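Side-chain contacts in probable exosome complex exonuclease 1 (Archaeoglobus fulgidus, PDB 3M7N), which is probably the catalytic subunit of the archaeal exosome, degrading RNA in the 3'-to-5' direction and also able to synthesise heteromeric RNA tails: residues E25-K30 / A132-R137; C43-E46 / K51-A54; C140-S145 / E231-A236; V162-A167 / K216-L221; F189-R194 / E220-G225. The protein carries 1 engineered substitution. One frame throughout, in Å; residues are numbered along the deposited sequence.

Contact 1 of 5, residues E25-K30 / A132-R137; sequences ELRPIK and ADAGSR. With nucleotides of chain L.
Arg-27 spans the gap to Ala-134 in a type II beta turn, Asp-133 to Ser-136, that leads into helix 136-150 of this RNase PH-family subunit. Just before it in the chain, Leu-26 rests on helix 212-248 at Ile-229 and Gln-228. Arg-27 then turns to the other segment: its chain is bent at chi3 (-60°), and the guanidinium meets the turn end-on. Both terminal nitrogens grip one oxygen, with NH1 2.9 Å and NH2 3.0 Å from Ala-134 O, and that oxygen lies in the guanidinium plane while the donors come from one face of the carbonyl plane. NH2 also makes a long salt bridge to Asp-133 OD2, at 3.5 Å, with the two flat groups steeply inclined (71°). The same OD2 accepts the amide of Ala-134 at 2.7 Å from Ala-134 N, which braces the turn. Asp-174 takes a second share of the charge, and Asn-50 is another donor to Ala-134 O. Were Arg-27 an alanine, Ala-134 O would probably lose two of its donors and Asp-133 one of its positive partners, the other being Lys-44 of the exonuclease 2 chain. Farther along, Ile-29 packs on Ile-229 and Met-232, and Lys-30 continues the strand, its backbone bonded to Glu-46. On the turn, Gly-135 takes a positive phi (82°) that suits glycine, and as N-cap it starts the helix. The helix's first turn faces nucleotide C6 of chain L: the guanidinium edge of Arg-137 presents NH2 3.1 Å from the nucleotide's OP2.

Contact 2 of 5, residues C43-E46 / K51-A54; sequences CYLE and KVIA
Lys-51 and Glu-46 face each other at the turn end of a beta hairpin, as a non-hydrogen-bonded antiparallel pair whose side chains run alongside each other and point the same way. Their methylenes touch, Lys-51 CG lying 4.0 Å from Glu-46 CG. The Lys-51 chain also passes across the tyrosine, with CD 3.2 Å from Tyr-44 OH; a long aliphatic stem suits this spot, and its NZ pairs with Glu-43 of the neighbouring Probable exosome complex exonuclease 2 chain. With CG anti to the backbone N (chi1 176°), the Tyr-44 ring is laid toward Lys-51. The phenol itself donates to Glu-46 OE1 at 2.7 Å from Tyr-44 OH; OE1 lies at the ring edge, in the ring plane, and uses its anti lone pair. A phenylalanine in place of Tyr-44 would probably leave that carboxylate oxygen without its donor and set the Glu-46 side chain freer to turn. Val-52 comes next, bonded both ways to Leu-45, and the bond from Val-52 N to Leu-45 O is nearly straight (177°). Its CG2 lies 3.8 Å from Leu-45 CB, a branched residue suiting an extended strand. Ile-53 returns to the Tyr-44 side, where its CB approaches the ring edge at 4.4 Å from Tyr-44 CD1. Ala-54 pairs with Cys-43 through two backbone bonds. Cys-43, Leu-45 and Val-52 lie against helix 136-150, and Ala-54 touches Val-127; strands 29-33 and 122-129 extend the sheet beyond the hairpin's two edges.

Contact 3 of 5, residues C140-S145 / E231-A236; sequences CLNAAS and EMQREA
Asn-142 and Gln-233 meet between helix 136-150 and helix 212-248, with their CA atoms 7.7 Å apart. The asparagine can be followed outward. Its CB makes a plain van der Waals approach to the amide end of Gln-233. CG, set anti to the carbonyl carbon (chi1 -71°), sits slightly farther from the same amide. At the tip, OD1 lies 4.0 Å from Gln-233 CD and accepts a hydrogen bond from the backbone N of Ser-161, its stronger partner. The two side chains cross at about a right angle, and their amide planes are nearly perpendicular (89°). Gln-233 reaches the other helix because its chain is extended beyond CG. Ser-145, one turn on from Asn-142, brings its CB near the Gln-233 amide, while its hydroxyl binds the backbone N of Ile-159. Compact Asn-142 and Ser-145 thus suit their places by serving the backbone of strand 158-167, while the longer Gln-233 spans to helix 136-150. Here helix 136-150, packed on the first sheet, meets the C-terminal helix 212-248, which also packs on the second sheet, in this RNase PH-family fold.

Contact 4 of 5, residues V162-A167 / K216-L221; sequences VAVGKA and KQAIEL
Val-164 meets Ala-218 and Leu-221 where strand 158-167 lies against helix 212-248, and apolar contact makes up nearly all of it. The two branches of the valine divide the work. CG1, anti to the backbone N (chi1 162°), rests 3.8 Å from Ala-218 CB. CG2, anti to the carbonyl carbon, is directed to the next turn of the helix and lies 3.9 Å from Leu-221 CB. The leucine crosses the valine obliquely and brings its CD1 to 4.0 Å from Val-164 CG2, so that one methyl is touched at two points of the same side chain. Ala-218 and Leu-221 are three residues apart, and both therefore face the strand. An alanine fits the nearer position, where the CA of Val-164 is 6.1 Å from the CA of Ala-218 and a methyl already reaches the valine.

A second kind of meeting involves the helix backbone: Val-164 CG2 lies 3.5 Å from Ala-218 O, a van der Waals touch of methyl on carbonyl. Around this core, Val-164 also packs on Leu-171 and Ala-222. Polar links stand to the side, where Lys-166 forms a salt bridge with Glu-214.

The chemistry of these meetings, methyl on methyl and methyl on carbonyl, is consistent with a mainly hydrophobic contact, with no hydrogen bond between the segments.

Contact 5 of 5, residues F189-R194 / E220-G225; sequences FAFLIR and ELAKKG
Strand 189-194 and helix 220-225 run at 59° to each other with axes 9.3 Å apart at closest approach, the nearest CA atoms being those of Phe-189 and Ala-222. This is the alpha/beta layering of the second RNase PH-family domain, whose antiparallel sheet carries helix 212-248. Two phenylalanines, two residues apart and so on one side of the strand, face the helix. Ala-222 places its methyl over the face of the first ring in a CH-pi contact: its CB is 3.9 Å from the Phe-189 ring centroid and 3.4 Å from CD1 of that ring. Alanine suits the spot because its single methyl can sit against the ring face, with the helix backbone close behind. Phe-191 lies farther along, with CZ 4.0 Å from Ala-222 CB. Its CZ also touches the stem of Lys-223, 3.7 Å from CG, and the two side chains cross at about a right angle. Lysine serves twice here. Its methylene touches the ring at CZ and CE2, while a bend at chi3 (-69°) carries the ammonium back along the helix to Glu-220, one turn earlier. There Lys-223 NZ lies 3.0 Å from Glu-220 OE1, a hydrogen-bonded salt bridge met on the carboxylate's syn side.

How the contacts relate
Contact 1 lies nearest the RNA, touching nucleotide C6 of chain L, whereas contacts 2 and 4 have their nearest atoms about 8 Å from the bound nucleic acid, contact 3 about 9 Å and contact 5 about 10 Å. Contacts 1 and 2 share a sheet, joined by Lys-30 O to Glu-46 N at 2.7 Å. Contact 3 backs on contact 2, where Ala-143 packs against Leu-45 and Val-52, and it uses the same helix 136-150 as contact 1. Helix 212-248 then links contacts 3, 4 and 5. Contacts 4 and 5, with centres about 10 Å apart, share Glu-220 and Leu-221 and lie on adjacent strands of the second sheet. Leu-26 bridges to them, touching Val-162 and Gly-225.

Contact 1 of 5, residues E25-K30 / A132-R137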
# COMPACT_ATOMS: atom_id res chain seq x y z
N GLU E 25 36.32 -28.51 9.09
CA GLU E 25 36.96 -27.30 8.56
C GLU E 25 35.99 -26.30 7.90
O GLU E 25 35.15 -26.68 7.08
CB GLU E 25 38.05 -27.68 7.56
CG GLU E 25 39.14 -28.56 8.15
CD GLU E 25 40.17 -28.96 7.12
OE1 GLU E 25 41.24 -29.48 7.52
OE2 GLU E 25 39.91 -28.73 5.91
N LEU E 26 36.14 -25.02 8.25
CA LEU E 26 35.40 -23.93 7.62
C LEU E 26 35.91 -23.65 6.22
O LEU E 26 37.07 -23.93 5.90
CB LEU E 26 35.53 -22.62 8.42
CG LEU E 26 34.95 -22.59 9.83
CD1 LEU E 26 35.48 -21.38 10.59
CD2 LEU E 26 33.42 -22.59 9.78
N ARG E 27 35.05 -23.05 5.40
CA ARG E 27 35.46 -22.50 4.10
C ARG E 27 36.26 -21.23 4.35
O ARG E 27 36.12 -20.62 5.40
CB ARG E 27 34.23 -22.20 3.23
CG ARG E 27 33.54 -23.44 2.64
CD ARG E 27 32.22 -23.06 1.94
NE ARG E 27 31.26 -22.43 2.85
CZ ARG E 27 30.02 -22.07 2.53
NH1 ARG E 27 29.24 -21.53 3.46
NH2 ARG E 27 29.54 -22.24 1.30
N PRO E 28 37.13 -20.85 3.40
CA PRO E 28 37.87 -19.59 3.52
C PRO E 28 36.92 -18.42 3.78
O PRO E 28 35.84 -18.33 3.19
CB PRO E 28 38.53 -19.42 2.15
CG PRO E 28 38.65 -20.81 1.60
CD PRO E 28 37.50 -21.61 2.19
N ILE E 29 37.35 -17.52 4.65
CA ILE E 29 36.53 -16.42 5.10
C ILE E 29 37.35 -15.13 5.06
O ILE E 29 38.53 -15.14 5.39
CB ILE E 29 36.03 -16.69 6.53
CG1 ILE E 29 34.90 -17.71 6.48
CG2 ILE E 29 35.57 -15.43 7.22
CD1 ILE E 29 34.43 -18.14 7.85
N LYS E 30 36.71 -14.04 4.63
CA LYS E 30 37.29 -12.70 4.68
C LYS E 30 36.24 -11.75 5.26
O LYS E 30 35.07 -11.80 4.86
CB LYS E 30 37.70 -12.24 3.28
CG LYS E 30 38.45 -10.92 3.27
CD LYS E 30 38.27 -10.13 1.96
CE LYS E 30 38.58 -8.63 2.15
NZ LYS E 30 38.20 -7.76 0.99
N ALA E 132 26.05 -16.02 -4.20
CA ALA E 132 25.40 -16.96 -3.31
C ALA E 132 26.01 -18.34 -3.37
O ALA E 132 26.31 -18.87 -4.44
CB ALA E 132 23.92 -17.05 -3.63
N ASP E 133 26.20 -18.92 -2.20
CA ASP E 133 26.48 -20.34 -2.12
C ASP E 133 25.75 -20.86 -0.89
O ASP E 133 24.97 -20.12 -0.28
CB ASP E 133 27.98 -20.60 -2.06
CG ASP E 133 28.35 -21.96 -2.62
OD1 ASP E 133 28.75 -22.03 -3.81
OD2 ASP E 133 28.21 -22.95 -1.89
N ALA E 134 25.98 -22.12 -0.53
CA ALA E 134 25.34 -22.67 0.65
C ALA E 134 25.69 -21.80 1.85
O ALA E 134 26.80 -21.29 1.93
CB ALA E 134 25.78 -24.12 0.88
N GLY E 135 24.75 -21.63 2.77
CA GLY E 135 25.01 -20.90 3.98
C GLY E 135 24.92 -19.38 3.90
O GLY E 135 25.30 -18.70 4.86
N SER E 136 24.43 -18.84 2.78
CA SER E 136 24.37 -17.37 2.63
C SER E 136 23.67 -16.67 3.79
O SER E 136 24.04 -15.55 4.16
CB SER E 136 23.75 -16.93 1.30
OG SER E 136 22.39 -17.31 1.18
N ARG E 137 22.69 -17.32 4.40
CA ARG E 137 22.04 -16.70 5.56
C ARG E 137 22.99 -16.58 6.76
O ARG E 137 22.93 -15.61 7.51
CB ARG E 137 20.73 -17.42 5.92
CG ARG E 137 20.85 -18.44 7.03
CD ARG E 137 19.55 -19.23 7.15
NE ARG E 137 19.14 -19.74 5.85
CZ ARG E 137 17.97 -20.33 5.62
NH1 ARG E 137 17.10 -20.48 6.61
NH2 ARG E 137 17.67 -20.77 4.41
P C L 6 18.95 -22.74 1.52
OP1 C L 6 19.80 -22.93 2.72
OP2 C L 6 17.56 -22.26 1.69
O5' C L 6 19.72 -21.80 0.47
C5' C L 6 21.09 -22.11 0.17
C4' C L 6 21.49 -21.76 -1.25
O4' C L 6 20.51 -22.23 -2.22
C3' C L 6 21.56 -20.28 -1.58
O3' C L 6 22.67 -19.67 -0.92
C2' C L 6 21.75 -20.40 -3.09
O2' C L 6 23.06 -20.82 -3.47
C1' C L 6 20.73 -21.49 -3.41
N1 C L 6 19.45 -20.89 -3.90
C2 C L 6 19.37 -20.52 -5.25
O2 C L 6 20.35 -20.71 -5.98
N3 C L 6 18.22 -19.97 -5.71
C4 C L 6 17.19 -19.79 -4.88
N4 C L 6 16.07 -19.25 -5.39
C5 C L 6 17.26 -20.17 -3.51
C6 C L 6 18.40 -20.71 -3.06

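Contact 2 of 5, residues C43-E46 / K51-A54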
# COMPACT_ATOMS: atom_id res chain seq x y z
N CYS E 43 29.87 -3.94 6.59
CA CYS E 43 30.80 -5.03 6.56
C CYS E 43 30.71 -5.75 5.23
O CYS E 43 29.61 -6.08 4.80
CB CYS E 43 30.51 -6.01 7.71
SG CYS E 43 31.43 -7.59 7.64
N TYR E 44 31.85 -5.95 4.58
CA TYR E 44 31.94 -6.89 3.47
C TYR E 44 32.53 -8.23 3.96
O TYR E 44 33.48 -8.26 4.73
CB TYR E 44 32.74 -6.32 2.29
CG TYR E 44 32.92 -7.32 1.16
CD1 TYR E 44 31.89 -7.59 0.27
CD2 TYR E 44 34.11 -8.00 0.99
CE1 TYR E 44 32.05 -8.52 -0.77
CE2 TYR E 44 34.28 -8.93 -0.04
CZ TYR E 44 33.24 -9.19 -0.91
OH TYR E 44 33.41 -10.10 -1.93
N LEU E 45 31.94 -9.33 3.52
CA LEU E 45 32.22 -10.62 4.12
C LEU E 45 32.17 -11.65 3.03
O LEU E 45 31.26 -11.65 2.20
CB LEU E 45 31.16 -10.94 5.16
CG LEU E 45 31.04 -12.15 6.11
CD1 LEU E 45 31.18 -13.51 5.44
CD2 LEU E 45 31.88 -12.01 7.37
N GLU E 46 33.19 -12.49 3.00
CA GLU E 46 33.20 -13.66 2.16
C GLU E 46 33.19 -14.90 3.06
O GLU E 46 33.70 -14.89 4.19
CB GLU E 46 34.40 -13.65 1.22
CG GLU E 46 34.30 -12.63 0.10
CD GLU E 46 35.56 -12.54 -0.75
OE1 GLU E 46 35.69 -11.58 -1.55
OE2 GLU E 46 36.45 -13.42 -0.61
N LYS E 51 29.38 -14.13 -1.24
CA LYS E 51 29.89 -12.76 -1.11
C LYS E 51 28.75 -11.85 -0.73
O LYS E 51 27.83 -11.66 -1.51
CB LYS E 51 30.52 -12.27 -2.41
CG LYS E 51 31.65 -13.13 -2.90
CD LYS E 51 32.50 -12.39 -3.92
CE LYS E 51 33.51 -13.34 -4.56
NZ LYS E 51 34.30 -12.60 -5.57
N VAL E 52 28.82 -11.29 0.46
CA VAL E 52 27.70 -10.53 0.98
C VAL E 52 28.17 -9.20 1.49
O VAL E 52 29.34 -9.02 1.83
CB VAL E 52 27.00 -11.27 2.14
CG1 VAL E 52 26.70 -12.70 1.75
CG2 VAL E 52 27.85 -11.23 3.39
N ILE E 53 27.24 -8.25 1.55
CA ILE E 53 27.52 -6.95 2.13
C ILE E 53 26.39 -6.50 3.08
O ILE E 53 25.21 -6.71 2.81
CB ILE E 53 27.88 -5.90 1.04
CG1 ILE E 53 28.30 -4.58 1.70
CG2 ILE E 53 26.74 -5.71 0.04
CD1 ILE E 53 29.22 -3.75 0.82
N ALA E 54 26.75 -5.91 4.20
CA ALA E 54 25.76 -5.54 5.20
C ALA E 54 25.89 -4.08 5.52
O ALA E 54 26.99 -3.52 5.47
CB ALA E 54 25.96 -6.36 6.49

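Contact 3 of 5, residues C140-S145 / E231-A236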
# COMPACT_ATOMS: atom_id res chain seq x y z
N CYS E 140 25.40 -13.70 5.97
CA CYS E 140 24.76 -12.39 6.23
C CYS E 140 24.69 -12.09 7.71
O CYS E 140 24.95 -10.97 8.14
CB CYS E 140 23.37 -12.30 5.59
SG CYS E 140 23.47 -12.44 3.78
N LEU E 141 24.33 -13.09 8.50
CA LEU E 141 24.26 -12.86 9.94
C LEU E 141 25.64 -12.45 10.49
O LEU E 141 25.73 -11.55 11.33
CB LEU E 141 23.72 -14.08 10.67
CG LEU E 141 22.21 -14.32 10.70
CD1 LEU E 141 21.89 -15.71 11.27
CD2 LEU E 141 21.51 -13.20 11.49
N ASN E 142 26.71 -13.08 9.99
CA ASN E 142 28.04 -12.70 10.46
C ASN E 142 28.36 -11.29 10.04
O ASN E 142 28.90 -10.51 10.83
CB ASN E 142 29.14 -13.67 9.99
CG ASN E 142 29.06 -15.01 10.68
OD1 ASN E 142 28.89 -15.08 11.90
ND2 ASN E 142 29.16 -16.08 9.90
N ALA E 143 28.05 -10.97 8.79
CA ALA E 143 28.35 -9.64 8.27
C ALA E 143 27.52 -8.61 9.01
O ALA E 143 28.02 -7.54 9.38
CB ALA E 143 28.11 -9.58 6.78
N ALA E 144 26.27 -8.94 9.28
CA ALA E 144 25.41 -7.98 9.97
C ALA E 144 25.88 -7.62 11.40
O ALA E 144 25.81 -6.46 11.80
CB ALA E 144 23.97 -8.45 9.98
N SER E 145 26.38 -8.62 12.15
CA SER E 145 26.87 -8.37 13.51
C SER E 145 28.11 -7.50 13.49
O SER E 145 28.31 -6.65 14.36
CB SER E 145 27.15 -9.69 14.26
OG SER E 145 27.36 -9.49 15.67
N GLU E 231 36.46 -15.13 16.25
CA GLU E 231 37.76 -14.48 16.32
C GLU E 231 38.05 -13.69 15.04
O GLU E 231 38.67 -12.64 15.10
CB GLU E 231 38.89 -15.47 16.64
CG GLU E 231 38.99 -15.83 18.15
CD GLU E 231 39.33 -14.64 19.06
OE1 GLU E 231 40.20 -13.80 18.70
OE2 GLU E 231 38.75 -14.55 20.17
N MET E 232 37.58 -14.17 13.89
CA MET E 232 37.73 -13.39 12.66
C MET E 232 36.98 -12.05 12.74
O MET E 232 37.48 -11.01 12.30
CB MET E 232 37.31 -14.18 11.43
CG MET E 232 38.02 -15.53 11.31
SD MET E 232 37.53 -16.52 9.88
CE MET E 232 37.92 -18.17 10.48
N GLN E 233 35.79 -12.08 13.34
CA GLN E 233 34.94 -10.91 13.47
C GLN E 233 35.64 -9.93 14.37
O GLN E 233 35.65 -8.71 14.13
CB GLN E 233 33.57 -11.29 14.07
CG GLN E 233 32.64 -12.13 13.16
CD GLN E 233 31.36 -12.61 13.88
OE1 GLN E 233 30.24 -12.40 13.40
NE2 GLN E 233 31.53 -13.22 15.05
N ARG E 234 36.23 -10.46 15.44
CA ARG E 234 36.90 -9.63 16.43
C ARG E 234 38.09 -8.96 15.75
O ARG E 234 38.30 -7.77 15.91
CB ARG E 234 37.36 -10.49 17.61
CG ARG E 234 37.95 -9.70 18.75
CD ARG E 234 38.62 -10.60 19.78
NE ARG E 234 39.81 -9.95 20.32
CZ ARG E 234 39.81 -9.17 21.40
NH1 ARG E 234 38.67 -8.98 22.10
NH2 ARG E 234 40.95 -8.60 21.79
N GLU E 235 38.83 -9.73 14.97
CA GLU E 235 39.98 -9.20 14.26
C GLU E 235 39.57 -8.07 13.32
O GLU E 235 40.19 -6.99 13.29
CB GLU E 235 40.65 -10.31 13.46
CG GLU E 235 42.14 -10.38 13.65
CD GLU E 235 42.53 -11.03 14.98
OE1 GLU E 235 42.88 -10.28 15.93
OE2 GLU E 235 42.50 -12.28 15.05
N ALA E 236 38.52 -8.32 12.54
CA ALA E 236 38.03 -7.32 11.60
C ALA E 236 37.66 -6.00 12.30
O ALA E 236 37.89 -4.92 11.76
CB ALA E 236 36.86 -7.87 10.77

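Contact 4 of 5, residues V162-A167 / K216-L221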
# COMPACT_ATOMS: atom_id res chain seq x y z
N VAL E 162 27.04 -20.33 11.88
CA VAL E 162 27.44 -21.32 10.89
C VAL E 162 26.38 -22.40 10.80
O VAL E 162 25.63 -22.63 11.74
CB VAL E 162 28.70 -22.13 11.33
CG1 VAL E 162 29.69 -22.27 10.17
CG2 VAL E 162 29.33 -21.55 12.55
N ALA E 163 26.37 -23.13 9.69
CA ALA E 163 25.52 -24.30 9.54
C ALA E 163 26.36 -25.57 9.66
O ALA E 163 27.54 -25.59 9.35
CB ALA E 163 24.79 -24.28 8.19
N VAL E 164 25.73 -26.65 10.12
CA VAL E 164 26.34 -27.95 10.04
C VAL E 164 25.50 -28.72 9.05
O VAL E 164 24.27 -28.66 9.10
CB VAL E 164 26.33 -28.68 11.40
CG1 VAL E 164 26.55 -30.18 11.20
CG2 VAL E 164 27.38 -28.08 12.33
N GLY E 165 26.16 -29.42 8.13
CA GLY E 165 25.48 -30.27 7.18
C GLY E 165 25.64 -31.72 7.55
O GLY E 165 26.25 -32.07 8.56
N LYS E 166 25.08 -32.59 6.73
CA LYS E 166 25.26 -34.01 6.91
C LYS E 166 25.43 -34.61 5.53
O LYS E 166 24.56 -34.47 4.67
CB LYS E 166 24.08 -34.63 7.65
CG LYS E 166 24.23 -36.14 7.85
CD LYS E 166 23.10 -36.71 8.69
CE LYS E 166 22.84 -38.17 8.40
NZ LYS E 166 21.68 -38.61 9.23
N ALA E 167 26.56 -35.28 5.33
CA ALA E 167 26.93 -35.82 4.03
C ALA E 167 27.44 -37.25 4.16
O ALA E 167 28.29 -37.54 5.00
CB ALA E 167 27.96 -34.93 3.37
N LYS E 216 22.56 -33.46 18.48
CA LYS E 216 23.41 -33.04 19.59
C LYS E 216 24.89 -32.87 19.22
O LYS E 216 25.54 -31.92 19.66
CB LYS E 216 23.22 -33.97 20.78
CG LYS E 216 21.80 -33.91 21.32
CD LYS E 216 21.68 -34.59 22.66
CE LYS E 216 22.14 -33.68 23.78
NZ LYS E 216 22.28 -34.49 25.02
N GLN E 217 25.42 -33.78 18.40
CA GLN E 217 26.77 -33.64 17.89
C GLN E 217 26.91 -32.42 16.96
O GLN E 217 27.95 -31.74 16.96
CB GLN E 217 27.19 -34.92 17.16
CG GLN E 217 27.31 -36.10 18.11
CD GLN E 217 27.01 -37.45 17.45
OE1 GLN E 217 27.32 -37.67 16.29
NE2 GLN E 217 26.40 -38.35 18.22
N ALA E 218 25.87 -32.14 16.18
CA ALA E 218 25.89 -30.99 15.27
C ALA E 218 26.05 -29.70 16.05
O ALA E 218 26.83 -28.82 15.66
CB ALA E 218 24.63 -30.95 14.41
N ILE E 219 25.35 -29.59 17.17
CA ILE E 219 25.50 -28.43 18.04
C ILE E 219 26.94 -28.27 18.50
O ILE E 219 27.47 -27.15 18.53
CB ILE E 219 24.60 -28.50 19.29
CG1 ILE E 219 23.13 -28.60 18.90
CG2 ILE E 219 24.77 -27.25 20.14
CD1 ILE E 219 22.21 -28.49 20.10
N GLU E 220 27.59 -29.37 18.87
CA GLU E 220 28.99 -29.28 19.30
C GLU E 220 29.87 -28.79 18.17
O GLU E 220 30.70 -27.90 18.37
CB GLU E 220 29.52 -30.61 19.87
CG GLU E 220 28.84 -31.03 21.17
CD GLU E 220 28.88 -29.93 22.21
OE1 GLU E 220 27.79 -29.50 22.69
OE2 GLU E 220 30.01 -29.50 22.55
N LEU E 221 29.69 -29.36 16.98
CA LEU E 221 30.47 -28.98 15.82
C LEU E 221 30.30 -27.50 15.52
O LEU E 221 31.28 -26.77 15.33
CB LEU E 221 30.01 -29.77 14.61
CG LEU E 221 31.04 -30.48 13.76
CD1 LEU E 221 30.48 -30.62 12.36
CD2 LEU E 221 32.37 -29.74 13.75

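Contact 5 of 5, residues F189-R194 / E220-G225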
# COMPACT_ATOMS: atom_id res chain seq x y z
N PHE E 189 22.98 -22.33 12.48
CA PHE E 189 22.89 -21.83 13.86
C PHE E 189 23.39 -20.40 13.89
O PHE E 189 24.12 -19.97 12.99
CB PHE E 189 23.83 -22.60 14.82
CG PHE E 189 23.58 -24.06 14.90
CD1 PHE E 189 24.04 -24.92 13.92
CD2 PHE E 189 22.91 -24.60 16.00
CE1 PHE E 189 23.83 -26.28 14.02
CE2 PHE E 189 22.70 -25.96 16.10
CZ PHE E 189 23.16 -26.80 15.11
N ALA E 190 23.05 -19.68 14.95
CA ALA E 190 23.80 -18.49 15.31
C ALA E 190 23.77 -18.42 16.82
O ALA E 190 22.77 -18.81 17.44
CB ALA E 190 23.19 -17.25 14.71
N PHE E 191 24.86 -17.94 17.40
CA PHE E 191 24.98 -17.92 18.85
C PHE E 191 25.29 -16.51 19.31
O PHE E 191 25.86 -15.71 18.57
CB PHE E 191 26.14 -18.83 19.32
CG PHE E 191 26.07 -20.24 18.79
CD1 PHE E 191 26.77 -20.59 17.65
CD2 PHE E 191 25.33 -21.21 19.45
CE1 PHE E 191 26.72 -21.89 17.16
CE2 PHE E 191 25.28 -22.51 18.96
CZ PHE E 191 25.98 -22.86 17.83
N LEU E 192 24.92 -16.22 20.55
CA LEU E 192 25.46 -15.09 21.27
C LEU E 192 26.81 -15.49 21.88
O LEU E 192 26.89 -16.46 22.64
CB LEU E 192 24.50 -14.68 22.39
CG LEU E 192 25.06 -13.60 23.30
CD1 LEU E 192 25.14 -12.26 22.55
CD2 LEU E 192 24.23 -13.48 24.57
N ILE E 193 27.88 -14.76 21.51
CA ILE E 193 29.17 -14.87 22.18
C ILE E 193 29.28 -13.78 23.24
O ILE E 193 29.11 -12.60 22.95
CB ILE E 193 30.36 -14.66 21.23
CG1 ILE E 193 30.15 -15.37 19.89
CG2 ILE E 193 31.66 -15.12 21.89
CD1 ILE E 193 30.13 -16.87 19.99
N ARG E 194 29.59 -14.19 24.47
CA ARG E 194 29.74 -13.26 25.58
C ARG E 194 30.89 -13.77 26.42
O ARG E 194 31.03 -14.98 26.61
CB ARG E 194 28.46 -13.20 26.42
CG ARG E 194 28.09 -11.81 26.88
CD ARG E 194 27.62 -11.79 28.31
NE ARG E 194 26.36 -12.49 28.53
CZ ARG E 194 25.18 -11.89 28.70
NH1 ARG E 194 24.09 -12.61 28.90
NH2 ARG E 194 25.10 -10.57 28.67
N GLU E 220 27.59 -29.37 18.87
CA GLU E 220 28.99 -29.28 19.30
C GLU E 220 29.87 -28.79 18.17
O GLU E 220 30.70 -27.90 18.37
CB GLU E 220 29.52 -30.61 19.87
CG GLU E 220 28.84 -31.03 21.17
CD GLU E 220 28.88 -29.93 22.21
OE1 GLU E 220 27.79 -29.50 22.69
OE2 GLU E 220 30.01 -29.50 22.55
N LEU E 221 29.69 -29.36 16.98
CA LEU E 221 30.47 -28.98 15.82
C LEU E 221 30.30 -27.50 15.52
O LEU E 221 31.28 -26.77 15.33
CB LEU E 221 30.01 -29.77 14.61
CG LEU E 221 31.04 -30.48 13.76
CD1 LEU E 221 30.48 -30.62 12.36
CD2 LEU E 221 32.37 -29.74 13.75
N ALA E 222 29.05 -27.05 15.49
CA ALA E 222 28.77 -25.66 15.15
C ALA E 222 29.39 -24.68 16.15
O ALA E 222 29.96 -23.67 15.75
CB ALA E 222 27.26 -25.42 15.02
N LYS E 223 29.28 -24.97 17.44
CA LYS E 223 29.91 -24.10 18.44
C LYS E 223 31.41 -23.92 18.18
O LYS E 223 31.95 -22.80 18.20
CB LYS E 223 29.67 -24.65 19.84
CG LYS E 223 28.21 -24.61 20.25
CD LYS E 223 28.08 -24.91 21.74
CE LYS E 223 28.45 -26.36 22.02
NZ LYS E 223 28.45 -26.67 23.47
N LYS E 224 32.08 -25.02 17.89
CA LYS E 224 33.49 -24.98 17.55
C LYS E 224 33.76 -24.03 16.37
O LYS E 224 34.52 -23.07 16.49
CB LYS E 224 34.01 -26.39 17.26
CG LYS E 224 35.40 -26.43 16.69
CD LYS E 224 35.94 -27.85 16.64
CE LYS E 224 37.31 -27.92 15.96
NZ LYS E 224 37.58 -29.32 15.50
N GLY E 225 33.13 -24.30 15.23
CA GLY E 225 33.26 -23.41 14.09
C GLY E 225 32.88 -21.97 14.45
O GLY E 225 33.56 -21.03 14.05